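Local coordinates for protein multisubunit Na+/H+ antiporter, D subunit (Anoxybacillus flavithermus, PDB 6Z16) that probably takes part in exchanging sodium ions for protons across the cell membrane, as a membrane-embedded subunit of a multisubunit antiporter, at residues L4-P12 with G39-R50; I70-L81 with F124-L132. One frame throughout, in Å; residues are numbered along the deposited sequence.

Contact 1 of 2, residues L4-P12 with G39-R50; sequences LLLLPIVIP and GLVVASGALLHR
The carbonyl oxygen of Leu6, lying between Leu4 and Pro8 that both meet helix 39-50, takes two backbone bonds, from Val10 N at 2.7 Å and from Ile9 N at 2.8 Å. The first spans four residues and the second three, where the 3-10 turn of 4-6 leads into the helix. Pro12, with no N-H for the preceding turn, kinks the helix, which continues beyond it. The side chains turned to helix 39-50 are apolar. Leu40 reaches them with CG anti to its backbone N (chi1 179°), which brings CD1 within 3.7 Å of Pro8 CA, while the Pro12 ring lies across the same leucine, its CG 4.0 Å from Leu40 CD1. One turn on, the methyl group of Ala43 is met by two residues, Leu7 through CB and Ile11 through CD1. Leu47 straddles the far end: its CD1 lies by Leu5 CA, whereas Leu47 CD2 lies 4.1 Å from Pro8 CG, the two side chains crossing at about a right angle. Beyond it, Leu4 CD2 rests on the aliphatic part of Arg50, 3.8 Å from CB. The short axes run 9.4 Å apart at 167°, the antiparallel packing of a helical hairpin made by two successive transmembrane helices.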
loop_
_atom_site.group_PDB
_atom_site.type_symbol
_atom_site.label_atom_id
_atom_site.label_comp_id
_atom_site.label_asym_id
_atom_site.label_seq_id
_atom_site.Cartn_x
_atom_site.Cartn_y
_atom_site.Cartn_z
ATOM N N LEU D 4 6.355 12.657 -50.377
ATOM C CA LEU D 4 5.446 13.110 -51.430
ATOM C C LEU D 4 4.715 11.947 -52.078
ATOM O O LEU D 4 3.535 12.069 -52.435
ATOM C CB LEU D 4 6.242 13.884 -52.480
ATOM C CG LEU D 4 5.562 14.457 -53.721
ATOM C CD1 LEU D 4 4.554 15.522 -53.372
ATOM C CD2 LEU D 4 6.615 15.014 -54.644
ATOM N N LEU D 5 5.391 10.801 -52.165
ATOM C CA LEU D 5 4.821 9.574 -52.697
ATOM C C LEU D 5 3.612 9.107 -51.892
ATOM O O LEU D 5 2.714 8.466 -52.447
ATOM C CB LEU D 5 5.915 8.510 -52.705
ATOM C CG LEU D 5 5.889 7.277 -53.590
ATOM C CD1 LEU D 5 7.319 6.833 -53.759
ATOM C CD2 LEU D 5 5.062 6.170 -53.018
ATOM N N LEU D 6 3.562 9.414 -50.595
ATOM C CA LEU D 6 2.396 9.031 -49.811
ATOM C C LEU D 6 1.252 10.015 -49.903
ATOM O O LEU D 6 0.164 9.697 -49.418
ATOM C CB LEU D 6 2.730 8.865 -48.337
ATOM C CG LEU D 6 3.169 7.478 -47.910
ATOM C CD1 LEU D 6 4.619 7.265 -48.188
ATOM C CD2 LEU D 6 2.846 7.277 -46.467
ATOM N N LEU D 7 1.470 11.195 -50.475
ATOM C CA LEU D 7 0.384 12.164 -50.559
ATOM C C LEU D 7 -0.811 11.743 -51.423
ATOM O O LEU D 7 -1.921 12.205 -51.117
ATOM C CB LEU D 7 0.945 13.518 -51.009
ATOM C CG LEU D 7 1.780 14.156 -49.897
ATOM C CD1 LEU D 7 2.427 15.438 -50.344
ATOM C CD2 LEU D 7 0.911 14.418 -48.691
ATOM N N PRO D 8 -0.697 10.904 -52.461
ATOM C CA PRO D 8 -1.922 10.291 -52.999
ATOM C C PRO D 8 -2.618 9.311 -52.065
ATOM O O PRO D 8 -3.808 9.045 -52.267
ATOM C CB PRO D 8 -1.436 9.590 -54.268
ATOM C CG PRO D 8 0.028 9.534 -54.167
ATOM C CD PRO D 8 0.395 10.772 -53.444
ATOM N N ILE D 9 -1.940 8.769 -51.059
ATOM C CA ILE D 9 -2.543 7.800 -50.153
ATOM C C ILE D 9 -3.030 8.457 -48.867
ATOM O O ILE D 9 -4.144 8.190 -48.416
ATOM C CB ILE D 9 -1.536 6.669 -49.855
ATOM C CG1 ILE D 9 -1.087 6.002 -51.152
ATOM C CG2 ILE D 9 -2.154 5.629 -48.957
ATOM C CD1 ILE D 9 0.086 5.069 -50.985
ATOM N N VAL D 10 -2.216 9.345 -48.294
ATOM C CA VAL D 10 -2.496 9.925 -46.981
ATOM C C VAL D 10 -3.624 10.952 -47.058
ATOM O O VAL D 10 -4.491 10.998 -46.177
ATOM C CB VAL D 10 -1.198 10.524 -46.406
ATOM C CG1 VAL D 10 -1.454 11.313 -45.144
ATOM C CG2 VAL D 10 -0.211 9.420 -46.111
ATOM N N ILE D 11 -3.646 11.765 -48.123
ATOM C CA ILE D 11 -4.626 12.858 -48.220
ATOM C C ILE D 11 -6.084 12.394 -48.272
ATOM O O ILE D 11 -6.910 12.966 -47.542
ATOM C CB ILE D 11 -4.252 13.800 -49.380
ATOM C CG1 ILE D 11 -2.968 14.560 -49.060
ATOM C CG2 ILE D 11 -5.368 14.779 -49.707
ATOM C CD1 ILE D 11 -2.436 15.353 -50.221
ATOM N N PRO D 12 -6.475 11.378 -49.068
ATOM C CA PRO D 12 -7.880 10.950 -48.978
ATOM C C PRO D 12 -8.196 10.241 -47.677
ATOM O O PRO D 12 -9.292 10.444 -47.133
ATOM C CB PRO D 12 -8.047 10.014 -50.180
ATOM C CG PRO D 12 -6.957 10.325 -51.068
ATOM C CD PRO D 12 -5.825 10.665 -50.187
ATOM N N GLY D 39 -6.794 19.178 -53.686
ATOM C CA GLY D 39 -5.443 18.991 -53.180
ATOM C C GLY D 39 -4.816 17.673 -53.598
ATOM O O GLY D 39 -3.601 17.596 -53.806
ATOM N N LEU D 40 -5.637 16.631 -53.751
ATOM C CA LEU D 40 -5.166 15.351 -54.275
ATOM C C LEU D 40 -4.677 15.477 -55.712
ATOM O O LEU D 40 -3.638 14.907 -56.071
ATOM C CB LEU D 40 -6.291 14.322 -54.183
ATOM C CG LEU D 40 -6.036 12.911 -54.693
ATOM C CD1 LEU D 40 -4.954 12.273 -53.879
ATOM C CD2 LEU D 40 -7.311 12.101 -54.631
ATOM N N VAL D 41 -5.422 16.213 -56.546
ATOM C CA VAL D 41 -5.017 16.434 -57.938
ATOM C C VAL D 41 -3.701 17.205 -58.003
ATOM O O VAL D 41 -2.796 16.856 -58.778
ATOM C CB VAL D 41 -6.135 17.155 -58.713
ATOM C CG1 VAL D 41 -5.694 17.473 -60.122
ATOM C CG2 VAL D 41 -7.384 16.315 -58.749
ATOM N N VAL D 42 -3.559 18.233 -57.159
ATOM C CA VAL D 42 -2.334 19.036 -57.156
ATOM C C VAL D 42 -1.138 18.212 -56.673
ATOM O O VAL D 42 -0.043 18.283 -57.249
ATOM C CB VAL D 42 -2.544 20.307 -56.314
ATOM C CG1 VAL D 42 -1.264 21.111 -56.203
ATOM C CG2 VAL D 42 -3.626 21.165 -56.930
ATOM N N ALA D 43 -1.343 17.373 -55.652
ATOM C CA ALA D 43 -0.257 16.542 -55.136
ATOM C C ALA D 43 0.149 15.453 -56.119
ATOM O O ALA D 43 1.338 15.124 -56.225
ATOM C CB ALA D 43 -0.666 15.920 -53.804
ATOM N N SER D 44 -0.812 14.899 -56.862
ATOM C CA SER D 44 -0.486 13.890 -57.862
ATOM C C SER D 44 0.256 14.495 -59.047
ATOM O O SER D 44 1.167 13.866 -59.599
ATOM C CB SER D 44 -1.759 13.187 -58.312
ATOM O OG SER D 44 -2.651 14.104 -58.902
ATOM N N GLY D 45 -0.106 15.724 -59.438
ATOM C CA GLY D 45 0.662 16.415 -60.465
ATOM C C GLY D 45 2.084 16.721 -60.033
ATOM O O GLY D 45 3.027 16.595 -60.823
ATOM N N ALA D 46 2.257 17.100 -58.765
ATOM C CA ALA D 46 3.598 17.330 -58.238
ATOM C C ALA D 46 4.405 16.039 -58.176
ATOM O O ALA D 46 5.617 16.049 -58.427
ATOM C CB ALA D 46 3.513 17.974 -56.860
ATOM N N LEU D 47 3.749 14.915 -57.873
ATOM C CA LEU D 47 4.440 13.627 -57.877
ATOM C C LEU D 47 4.862 13.223 -59.283
ATOM O O LEU D 47 5.951 12.667 -59.473
ATOM C CB LEU D 47 3.552 12.549 -57.257
ATOM C CG LEU D 47 4.145 11.140 -57.222
ATOM C CD1 LEU D 47 5.425 11.118 -56.416
ATOM C CD2 LEU D 47 3.147 10.151 -56.680
ATOM N N LEU D 48 4.017 13.504 -60.279
ATOM C CA LEU D 48 4.364 13.175 -61.659
ATOM C C LEU D 48 5.533 14.019 -62.164
ATOM O O LEU D 48 6.429 13.499 -62.841
ATOM C CB LEU D 48 3.137 13.334 -62.552
ATOM C CG LEU D 48 3.318 12.976 -64.023
ATOM C CD1 LEU D 48 3.779 11.548 -64.191
ATOM C CD2 LEU D 48 2.020 13.184 -64.745
ATOM N N HIS D 49 5.571 15.308 -61.808
ATOM C CA HIS D 49 6.749 16.105 -62.145
ATOM C C HIS D 49 7.989 15.642 -61.388
ATOM O O HIS D 49 9.101 15.697 -61.932
ATOM C CB HIS D 49 6.506 17.588 -61.875
ATOM C CG HIS D 49 7.673 18.458 -62.227
ATOM N ND1 HIS D 49 8.650 18.802 -61.317
ATOM C CD2 HIS D 49 8.047 19.014 -63.403
ATOM C CE1 HIS D 49 9.558 19.555 -61.910
ATOM N NE2 HIS D 49 9.219 19.694 -63.177
ATOM N N ARG D 50 7.815 15.169 -60.151
ATOM C CA ARG D 50 8.941 14.675 -59.369
ATOM C C ARG D 50 9.542 13.420 -59.988
ATOM O O ARG D 50 10.766 13.305 -60.105
ATOM C CB ARG D 50 8.486 14.412 -57.937
ATOM C CG ARG D 50 9.563 13.917 -57.004
ATOM C CD ARG D 50 10.632 14.955 -56.780
ATOM N NE ARG D 50 11.599 14.509 -55.786
ATOM C CZ ARG D 50 12.742 15.126 -55.524
ATOM N NH1 ARG D 50 13.076 16.221 -56.192
ATOM N NH2 ARG D 50 13.557 14.645 -54.598
#

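Contact 2 of 2, residues I70-L81 with F124-L132; sequences ITLVSDSLSALL and FTTGDLFNL
Thr125, the first residue to leave the helical path after helix 109-124, gives its hydroxyl proton to Val73 O of strand 71-74, with Thr125 OG1 to Val73 O at 3.0 Å. The torsion chi1 of 173° swings OG1 away from the backbone N toward the strand. The donor comes from well above the carbonyl plane, 72° out of it, so the bond does not follow a lone pair. On one flank of this bond the contact is apolar. Leu81 lays its CB over one face of the Phe124 ring in a CH-pi contact, 3.9 Å from the centroid and only 11° off the ring normal. With CG of Leu81 anti to its own carbonyl carbon, the branch CD1 comes down beside Phe124 CD1. The two side chains cross at about a right angle. Nearby, Ser78 CB lies 3.3 Å from Phe124 O; the Ser78 backbone N is weakly capped by the carboxylate of Asp75, the N-cap of the helix. On the other flank Leu72 sends the branch CD2 over the loop, 3.4 Å from Thr125 O and close to Thr126 CA. Next comes Gly127, whose N lies 3.0 Å from Thr71 O. At the far end Ile70 passes crosswise to two polar side chains: its CG2 is 3.4 Å from Asn131 ND2, and CG1 lies against OD2 of Asp128, whose position is poorly ordered. Strand 71-74 is in turn paired with strand 57-60, Leu72 sharing a backbone hydrogen bond with Leu59. The loop that lies along it makes another backbone hydrogen bond, Gly127 with Met189, Leu81 and Phe124 pack on helix 249-263, and Phe791 of another antiporter subunit packs against Ile70, Leu72 and Asn131.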
loop_
_atom_site.group_PDB
_atom_site.type_symbol
_atom_site.label_atom_id
_atom_site.label_comp_id
_atom_site.label_asym_id
_atom_site.label_seq_id
_atom_site.Cartn_x
_atom_site.Cartn_y
_atom_site.Cartn_z
ATOM N N ILE D 70 8.053 -2.790 -45.696
ATOM C CA ILE D 70 7.202 -2.422 -46.818
ATOM C C ILE D 70 7.850 -1.267 -47.567
ATOM O O ILE D 70 8.243 -0.265 -46.962
ATOM C CB ILE D 70 5.789 -2.066 -46.333
ATOM C CG1 ILE D 70 5.137 -3.293 -45.700
ATOM C CG2 ILE D 70 4.949 -1.554 -47.470
ATOM C CD1 ILE D 70 3.810 -3.037 -45.066
ATOM N N THR D 71 7.996 -1.416 -48.881
ATOM C CA THR D 71 8.547 -0.375 -49.739
ATOM C C THR D 71 7.474 0.084 -50.710
ATOM O O THR D 71 6.799 -0.742 -51.327
ATOM C CB THR D 71 9.754 -0.867 -50.527
ATOM O OG1 THR D 71 9.328 -1.859 -51.463
ATOM C CG2 THR D 71 10.768 -1.482 -49.598
ATOM N N LEU D 72 7.318 1.392 -50.842
ATOM C CA LEU D 72 6.404 1.976 -51.806
ATOM C C LEU D 72 7.208 2.541 -52.964
ATOM O O LEU D 72 8.165 3.290 -52.753
ATOM C CB LEU D 72 5.564 3.068 -51.160
ATOM C CG LEU D 72 4.579 2.635 -50.093
ATOM C CD1 LEU D 72 3.921 3.858 -49.524
ATOM C CD2 LEU D 72 3.551 1.706 -50.676
ATOM N N VAL D 73 6.836 2.170 -54.184
ATOM C CA VAL D 73 7.573 2.558 -55.377
ATOM C C VAL D 73 6.626 3.286 -56.313
ATOM O O VAL D 73 5.564 2.759 -56.662
ATOM C CB VAL D 73 8.203 1.345 -56.083
ATOM C CG1 VAL D 73 8.932 1.789 -57.317
ATOM C CG2 VAL D 73 9.143 0.629 -55.163
ATOM N N SER D 74 7.003 4.496 -56.707
ATOM C CA SER D 74 6.311 5.239 -57.748
ATOM C C SER D 74 7.265 5.392 -58.922
ATOM O O SER D 74 8.286 6.083 -58.820
ATOM C CB SER D 74 5.835 6.596 -57.247
ATOM O OG SER D 74 5.135 7.279 -58.265
ATOM N N ASP D 75 6.956 4.690 -60.007
ATOM C CA ASP D 75 7.538 4.933 -61.313
ATOM C C ASP D 75 6.594 5.843 -62.093
ATOM O O ASP D 75 5.634 6.385 -61.541
ATOM C CB ASP D 75 7.823 3.612 -62.022
ATOM C CG ASP D 75 6.628 2.683 -62.035
ATOM O OD1 ASP D 75 5.616 2.989 -61.373
ATOM O OD2 ASP D 75 6.700 1.640 -62.717
ATOM N N SER D 76 6.849 6.022 -63.386
ATOM C CA SER D 76 6.079 7.005 -64.131
ATOM C C SER D 76 4.683 6.504 -64.472
ATOM O O SER D 76 3.738 7.303 -64.508
ATOM C CB SER D 76 6.832 7.406 -65.394
ATOM O OG SER D 76 6.132 8.416 -66.088
ATOM N N LEU D 77 4.527 5.195 -64.677
ATOM C CA LEU D 77 3.213 4.634 -64.981
ATOM C C LEU D 77 2.265 4.741 -63.796
ATOM O O LEU D 77 1.088 5.088 -63.964
ATOM C CB LEU D 77 3.358 3.180 -65.419
ATOM C CG LEU D 77 2.056 2.430 -65.690
ATOM C CD1 LEU D 77 1.236 3.099 -66.779
ATOM C CD2 LEU D 77 2.372 1.002 -66.052
ATOM N N SER D 78 2.763 4.465 -62.589
ATOM C CA SER D 78 1.926 4.572 -61.401
ATOM C C SER D 78 1.541 6.015 -61.107
ATOM O O SER D 78 0.414 6.272 -60.678
ATOM C CB SER D 78 2.641 3.946 -60.212
ATOM O OG SER D 78 3.836 4.640 -59.929
ATOM N N ALA D 79 2.439 6.967 -61.382
ATOM C CA ALA D 79 2.115 8.377 -61.192
ATOM C C ALA D 79 1.072 8.850 -62.197
ATOM O O ALA D 79 0.172 9.628 -61.844
ATOM C CB ALA D 79 3.380 9.218 -61.296
ATOM N N LEU D 80 1.171 8.378 -63.446
ATOM C CA LEU D 80 0.148 8.681 -64.445
ATOM C C LEU D 80 -1.207 8.109 -64.056
ATOM O O LEU D 80 -2.239 8.774 -64.216
ATOM C CB LEU D 80 0.575 8.142 -65.809
ATOM C CG LEU D 80 1.702 8.866 -66.533
ATOM C CD1 LEU D 80 2.183 8.043 -67.699
ATOM C CD2 LEU D 80 1.207 10.204 -67.009
ATOM N N LEU D 81 -1.220 6.885 -63.523
ATOM C CA LEU D 81 -2.476 6.274 -63.098
ATOM C C LEU D 81 -3.071 6.973 -61.885
ATOM O O LEU D 81 -4.298 7.088 -61.780
ATOM C CB LEU D 81 -2.251 4.793 -62.815
ATOM C CG LEU D 81 -2.022 3.976 -64.080
ATOM C CD1 LEU D 81 -1.472 2.611 -63.769
ATOM C CD2 LEU D 81 -3.333 3.853 -64.811
ATOM N N PHE D 124 -2.139 1.308 -56.942
ATOM C CA PHE D 124 -1.229 1.650 -58.037
ATOM C C PHE D 124 0.201 1.868 -57.559
ATOM O O PHE D 124 1.139 1.670 -58.334
ATOM C CB PHE D 124 -1.696 2.882 -58.813
ATOM C CG PHE D 124 -2.957 2.670 -59.584
ATOM C CD1 PHE D 124 -3.006 1.743 -60.603
ATOM C CD2 PHE D 124 -4.067 3.455 -59.347
ATOM C CE1 PHE D 124 -4.165 1.549 -61.321
ATOM C CE2 PHE D 124 -5.232 3.273 -60.064
ATOM C CZ PHE D 124 -5.281 2.322 -61.054
ATOM N N THR D 125 0.407 2.274 -56.311
ATOM C CA THR D 125 1.764 2.407 -55.784
ATOM C C THR D 125 1.945 1.514 -54.557
ATOM O O THR D 125 1.535 1.849 -53.443
ATOM C CB THR D 125 2.138 3.876 -55.516
ATOM O OG1 THR D 125 3.412 3.940 -54.861
ATOM C CG2 THR D 125 1.071 4.685 -54.757
ATOM N N THR D 126 2.551 0.353 -54.784
ATOM C CA THR D 126 2.996 -0.533 -53.722
ATOM C C THR D 126 4.107 -1.404 -54.279
ATOM O O THR D 126 4.244 -1.569 -55.493
ATOM C CB THR D 126 1.860 -1.393 -53.157
ATOM O OG1 THR D 126 2.339 -2.130 -52.030
ATOM C CG2 THR D 126 1.335 -2.356 -54.199
ATOM N N GLY D 127 4.912 -1.937 -53.378
ATOM C CA GLY D 127 6.011 -2.781 -53.787
ATOM C C GLY D 127 5.957 -4.147 -53.144
ATOM O O GLY D 127 6.935 -4.890 -53.194
ATOM N N ASP D 128 4.821 -4.487 -52.537
ATOM C CA ASP D 128 4.617 -5.784 -51.912
ATOM C C ASP D 128 3.366 -6.435 -52.472
ATOM O O ASP D 128 2.400 -5.756 -52.826
ATOM C CB ASP D 128 4.451 -5.682 -50.405
ATOM C CG ASP D 128 5.658 -5.118 -49.726
ATOM O OD1 ASP D 128 6.756 -5.162 -50.294
ATOM O OD2 ASP D 128 5.516 -4.652 -48.593
ATOM N N LEU D 129 3.376 -7.767 -52.515
ATOM C CA LEU D 129 2.199 -8.497 -52.969
ATOM C C LEU D 129 1.100 -8.510 -51.921
ATOM O O LEU D 129 -0.079 -8.352 -52.250
ATOM C CB LEU D 129 2.577 -9.925 -53.341
ATOM C CG LEU D 129 3.363 -10.102 -54.629
ATOM C CD1 LEU D 129 3.812 -11.525 -54.738
ATOM C CD2 LEU D 129 2.473 -9.754 -55.798
ATOM N N PHE D 130 1.462 -8.697 -50.657
ATOM C CA PHE D 130 0.444 -8.806 -49.625
ATOM C C PHE D 130 -0.099 -7.439 -49.236
ATOM O O PHE D 130 -1.269 -7.318 -48.853
ATOM C CB PHE D 130 1.019 -9.535 -48.416
ATOM C CG PHE D 130 -0.011 -9.950 -47.432
ATOM C CD1 PHE D 130 -0.798 -11.061 -47.675
ATOM C CD2 PHE D 130 -0.221 -9.218 -46.284
ATOM C CE1 PHE D 130 -1.754 -11.443 -46.782
ATOM C CE2 PHE D 130 -1.164 -9.598 -45.390
ATOM C CZ PHE D 130 -1.945 -10.705 -45.637
ATOM N N ASN D 131 0.717 -6.394 -49.364
ATOM C CA ASN D 131 0.191 -5.043 -49.215
ATOM C C ASN D 131 -0.787 -4.726 -50.340
ATOM O O ASN D 131 -1.813 -4.075 -50.116
ATOM C CB ASN D 131 1.338 -4.042 -49.190
ATOM C CG ASN D 131 0.929 -2.709 -48.636
ATOM O OD1 ASN D 131 -0.192 -2.537 -48.152
ATOM N ND2 ASN D 131 1.823 -1.744 -48.713
ATOM N N LEU D 132 -0.489 -5.211 -51.548
ATOM C CA LEU D 132 -1.401 -5.076 -52.678
ATOM C C LEU D 132 -2.701 -5.827 -52.436
ATOM O O LEU D 132 -3.776 -5.358 -52.823
ATOM C CB LEU D 132 -0.706 -5.569 -53.946
ATOM C CG LEU D 132 -1.495 -5.602 -55.251
ATOM C CD1 LEU D 132 -2.019 -4.240 -55.623
ATOM C CD2 LEU D 132 -0.631 -6.157 -56.351
#

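From the N terminus, the chain runs through helix 7-18, turns, and comes back along helix 26-53, where contact 1 closes a loop of 26 residues. Strands 57-60 and 71-74 follow as a small antiparallel pair, and helix 76-99 begins. After two more helices, 102-106 and 109-124, the segment 124-132 returns to strand 71-74 and the start of helix 76-99, closing contact 2. The two closures are therefore in series, neither nested nor crossed. They still meet in space, their centres 13 Å apart: Leu5 reaches Leu72, Ser74 and Thr125, and Leu6 touches Leu72, joining the N-terminal hairpin to the strand and the interhelical loop.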